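Long-range contact in 3-oxosteroid 1-dehydrogenase (Sterolibacterium denitrificans, PDB 7P18), which probably catalyses the FAD-dependent 1,2-dehydrogenation of 3-oxosteroids to 3-oxo-Delta(1)-steroids, and is captured here with androsta-1,4-diene-3,17-dione bound: residues Ala152-Ala166 with Arg201-Ala213. Sequence-based numbering, arbitrary orientation.
Sequences AYTGTLLMGKASMTA and RHDRKRGLGNAMA
With Ser-163 OG beside its own backbone N (chi1 -68°) and Asp-203 CG anti to its backbone N (chi1 -168°), the two side chains lock their backbones together from both directions. Ser-163 OG donates to Lys-205 O at 2.6 Å, while Ser-163 N donates to Asp-203 OD2 at 2.8 Å, on the anti side of the carboxylate. A carboxylate suits this place because it has more to hold: OD1 closes an Asx turn onto Lys-205 N, and OD2 also forms a salt bridge with Arg-189. The long chain of Arg-206, bent at chi2 and chi3, turns its guanidinium back so that Ser-163 OG lies over one face, 3.6 Å from NH1. NE and NH2 grip Asn-210 OD1 side-on; an asparagine suits because its ND2, bonded to Arg-150 O and Ala-47 O, fixes the amide with OD1 turned to the arginine. Arg-206 NH1 reaches Asp-203 O at 2.7 Å; one water joins NH1 to Lys-161 O, and another, weakly held by NH2, reaches Ala-152 O. The small methyl of Ala-152 fits at the guanidinium edge, its CB 3.6 Å from Arg-206 NH2. A leucine in place of Arg-206 would probably leave Asn-210 OD1 and the carbonyl of Asp-203 without the donors that the guanidinium supplies. Gly-207, with no CB, lets the backbones come close, its CA 4.0 Å from Met-164 O. Leu-208 then spreads its branches, CD1 against Thr-156 CB and CD2 3.5 Å from Ala-166 N, an apolar wedge near the steroid, which touches both Thr-156 and Ala-166. The contact thus joins the hairpin of strands 157-158 and 162-163 to strand 205-206, itself paired antiparallel with strand 131-138, and to the start of helix 208-222; Leu-158 packs on helix 179-191, and Thr-165 caps helix 166-174 through Glu-168 N.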
# COMPACT_ATOMS: atom_id res chain seq x y z
N ALA A 152 -5.10 1.76 -12.62
CA ALA A 152 -5.38 2.51 -11.38
C ALA A 152 -6.88 2.43 -11.08
O ALA A 152 -7.70 2.53 -12.02
CB ALA A 152 -4.90 3.94 -11.50
N TYR A 153 -7.21 2.26 -9.81
CA TYR A 153 -8.59 2.42 -9.27
C TYR A 153 -9.06 3.86 -9.56
O TYR A 153 -8.28 4.82 -9.39
CB TYR A 153 -8.61 2.06 -7.79
CG TYR A 153 -8.21 0.66 -7.40
CD1 TYR A 153 -8.53 -0.46 -8.17
CD2 TYR A 153 -7.57 0.43 -6.20
CE1 TYR A 153 -8.21 -1.75 -7.76
CE2 TYR A 153 -7.24 -0.85 -5.78
CZ TYR A 153 -7.56 -1.95 -6.56
OH TYR A 153 -7.24 -3.20 -6.09
N THR A 154 -10.29 4.04 -10.04
CA THR A 154 -10.72 5.32 -10.68
C THR A 154 -10.77 6.41 -9.61
O THR A 154 -10.63 7.60 -9.96
CB THR A 154 -12.06 5.17 -11.43
OG1 THR A 154 -13.03 4.83 -10.44
CG2 THR A 154 -12.04 4.12 -12.52
N GLY A 155 -10.89 6.02 -8.34
CA GLY A 155 -10.82 6.91 -7.17
C GLY A 155 -9.49 7.63 -7.03
O GLY A 155 -9.46 8.62 -6.33
N THR A 156 -8.39 7.10 -7.60
CA THR A 156 -7.04 7.73 -7.51
C THR A 156 -6.90 8.80 -8.59
O THR A 156 -5.82 9.43 -8.67
CB THR A 156 -5.89 6.72 -7.58
OG1 THR A 156 -5.87 6.07 -8.84
CG2 THR A 156 -5.92 5.69 -6.46
N LEU A 157 -7.94 8.99 -9.41
CA LEU A 157 -7.91 9.91 -10.57
C LEU A 157 -8.86 11.09 -10.31
O LEU A 157 -9.86 10.90 -9.57
CB LEU A 157 -8.34 9.15 -11.82
CG LEU A 157 -7.56 7.87 -12.13
CD1 LEU A 157 -8.23 7.09 -13.25
CD2 LEU A 157 -6.11 8.19 -12.48
N LEU A 158 -8.58 12.23 -10.92
CA LEU A 158 -9.40 13.46 -10.79
C LEU A 158 -10.67 13.31 -11.62
O LEU A 158 -10.54 13.12 -12.86
CB LEU A 158 -8.59 14.66 -11.29
CG LEU A 158 -9.24 16.02 -11.05
CD1 LEU A 158 -9.58 16.19 -9.58
CD2 LEU A 158 -8.34 17.14 -11.55
N MET A 159 -11.83 13.47 -10.97
CA MET A 159 -13.18 13.22 -11.58
C MET A 159 -13.17 11.83 -12.22
O MET A 159 -13.79 11.67 -13.28
CB MET A 159 -13.53 14.27 -12.66
CG MET A 159 -13.54 15.72 -12.19
SD MET A 159 -14.53 16.05 -10.70
CE MET A 159 -14.19 17.80 -10.43
N GLY A 160 -12.43 10.87 -11.63
CA GLY A 160 -12.23 9.50 -12.13
C GLY A 160 -11.61 9.44 -13.52
O GLY A 160 -11.80 8.43 -14.19
N LYS A 161 -10.86 10.46 -13.93
CA LYS A 161 -10.30 10.57 -15.30
C LYS A 161 -8.79 10.84 -15.26
O LYS A 161 -8.02 10.06 -15.85
CB LYS A 161 -10.99 11.69 -16.09
CG LYS A 161 -12.51 11.55 -16.23
CD LYS A 161 -13.09 12.21 -17.46
CE LYS A 161 -14.53 12.66 -17.27
NZ LYS A 161 -15.40 11.56 -16.77
N ALA A 162 -8.39 11.94 -14.61
CA ALA A 162 -7.08 12.60 -14.79
C ALA A 162 -6.11 12.14 -13.70
O ALA A 162 -6.45 12.21 -12.51
CB ALA A 162 -7.25 14.10 -14.79
N SER A 163 -4.94 11.66 -14.12
CA SER A 163 -3.87 11.18 -13.19
C SER A 163 -3.31 12.39 -12.45
O SER A 163 -3.11 13.45 -13.11
CB SER A 163 -2.83 10.45 -13.94
OG SER A 163 -3.36 9.23 -14.45
N MET A 164 -3.07 12.26 -11.13
CA MET A 164 -2.30 13.26 -10.34
C MET A 164 -1.23 12.58 -9.48
O MET A 164 -1.41 11.39 -9.12
CB MET A 164 -3.23 14.04 -9.42
CG MET A 164 -4.35 14.77 -10.19
SD MET A 164 -5.52 15.55 -9.06
CE MET A 164 -5.87 14.22 -7.88
N THR A 165 -0.18 13.32 -9.12
CA THR A 165 0.79 12.95 -8.07
C THR A 165 0.12 13.20 -6.74
O THR A 165 -0.85 13.99 -6.70
CB THR A 165 2.08 13.78 -8.19
OG1 THR A 165 1.74 15.16 -7.97
CG2 THR A 165 2.73 13.60 -9.54
N ALA A 166 0.59 12.56 -5.69
CA ALA A 166 0.14 12.81 -4.30
C ALA A 166 0.42 14.27 -3.95
O ALA A 166 -0.41 14.89 -3.27
CB ALA A 166 0.80 11.87 -3.32
N ARG A 201 -9.97 6.40 -23.47
CA ARG A 201 -10.61 7.19 -22.38
C ARG A 201 -9.72 7.21 -21.11
O ARG A 201 -10.07 7.93 -20.16
CB ARG A 201 -11.99 6.63 -22.06
CG ARG A 201 -12.85 6.39 -23.29
CD ARG A 201 -14.35 6.32 -23.03
NE ARG A 201 -14.87 7.51 -22.37
CZ ARG A 201 -15.03 8.71 -22.94
NH1 ARG A 201 -14.71 8.91 -24.21
NH2 ARG A 201 -15.51 9.72 -22.23
N HIS A 202 -8.65 6.41 -21.06
CA HIS A 202 -7.62 6.42 -19.98
C HIS A 202 -6.68 7.61 -20.19
O HIS A 202 -6.25 7.83 -21.34
CB HIS A 202 -6.79 5.13 -19.99
CG HIS A 202 -7.56 3.90 -19.66
ND1 HIS A 202 -8.38 3.83 -18.55
CD2 HIS A 202 -7.61 2.70 -20.27
CE1 HIS A 202 -8.91 2.62 -18.49
NE2 HIS A 202 -8.45 1.91 -19.55
N ASP A 203 -6.33 8.32 -19.12
CA ASP A 203 -5.26 9.34 -19.18
C ASP A 203 -4.00 8.62 -19.63
O ASP A 203 -3.66 7.55 -19.07
CB ASP A 203 -5.10 10.06 -17.84
CG ASP A 203 -4.24 11.31 -17.88
OD1 ASP A 203 -3.53 11.52 -18.89
OD2 ASP A 203 -4.25 12.01 -16.85
N ARG A 204 -3.37 9.16 -20.66
CA ARG A 204 -2.05 8.73 -21.18
C ARG A 204 -0.97 8.89 -20.10
O ARG A 204 0.03 8.12 -20.10
CB ARG A 204 -1.72 9.63 -22.38
CG ARG A 204 -0.37 9.33 -23.00
CD ARG A 204 -0.28 9.94 -24.39
NE ARG A 204 -0.20 11.37 -24.32
CZ ARG A 204 0.93 12.07 -24.32
NH1 ARG A 204 2.10 11.46 -24.37
NH2 ARG A 204 0.88 13.38 -24.26
N LYS A 205 -1.09 9.95 -19.31
CA LYS A 205 -0.23 10.22 -18.14
C LYS A 205 -0.73 9.35 -17.00
O LYS A 205 -1.96 9.40 -16.67
CB LYS A 205 -0.23 11.69 -17.74
CG LYS A 205 0.26 12.66 -18.80
CD LYS A 205 1.65 12.38 -19.23
CE LYS A 205 2.13 13.34 -20.28
NZ LYS A 205 3.60 13.36 -20.34
N ARG A 206 0.18 8.60 -16.40
CA ARG A 206 -0.12 7.77 -15.21
C ARG A 206 0.59 8.39 -13.99
O ARG A 206 1.69 8.93 -14.12
CB ARG A 206 0.31 6.33 -15.50
CG ARG A 206 -0.13 5.74 -16.84
CD ARG A 206 -1.62 5.88 -17.12
NE ARG A 206 -2.47 5.33 -16.09
CZ ARG A 206 -3.75 5.65 -15.88
NH1 ARG A 206 -4.38 6.54 -16.63
NH2 ARG A 206 -4.42 5.06 -14.90
N GLY A 207 -0.06 8.27 -12.84
CA GLY A 207 0.44 8.75 -11.54
C GLY A 207 0.52 7.63 -10.52
O GLY A 207 0.01 6.52 -10.79
N LEU A 208 1.15 7.92 -9.39
CA LEU A 208 1.14 7.06 -8.19
C LEU A 208 1.67 5.69 -8.58
O LEU A 208 2.64 5.64 -9.34
CB LEU A 208 -0.28 7.02 -7.64
CG LEU A 208 -0.91 8.38 -7.38
CD1 LEU A 208 -2.34 8.21 -6.86
CD2 LEU A 208 -0.09 9.22 -6.40
N GLY A 209 1.08 4.61 -8.07
CA GLY A 209 1.57 3.24 -8.34
C GLY A 209 1.46 2.90 -9.80
O GLY A 209 2.18 2.04 -10.29
N ASN A 210 0.54 3.53 -10.53
CA ASN A 210 0.39 3.26 -11.98
C ASN A 210 1.59 3.84 -12.73
O ASN A 210 2.08 3.21 -13.69
CB ASN A 210 -0.96 3.79 -12.48
CG ASN A 210 -1.79 2.73 -13.19
OD1 ASN A 210 -2.42 3.05 -14.18
ND2 ASN A 210 -1.80 1.50 -12.71
N ALA A 211 2.11 5.00 -12.31
CA ALA A 211 3.36 5.55 -12.90
C ALA A 211 4.52 4.60 -12.61
O ALA A 211 5.32 4.31 -13.46
CB ALA A 211 3.65 6.93 -12.39
N MET A 212 4.57 4.11 -11.38
CA MET A 212 5.64 3.20 -10.92
C MET A 212 5.63 1.92 -11.79
O MET A 212 6.69 1.57 -12.33
CB MET A 212 5.43 2.87 -9.44
CG MET A 212 6.45 1.92 -8.87
SD MET A 212 6.11 1.63 -7.13
CE MET A 212 4.60 0.69 -7.25
N ALA A 213 4.48 1.25 -11.91
CA ALA A 213 4.35 -0.01 -12.65
C ALA A 213 4.58 0.21 -14.15
O ALA A 213 5.30 -0.60 -14.77
CB ALA A 213 3.02 -0.66 -12.35
O HOH W 1 -6.98 3.84 -14.36
O HOH W 2 -7.04 7.50 -16.43
O HOH W 3 -2.67 6.98 -12.96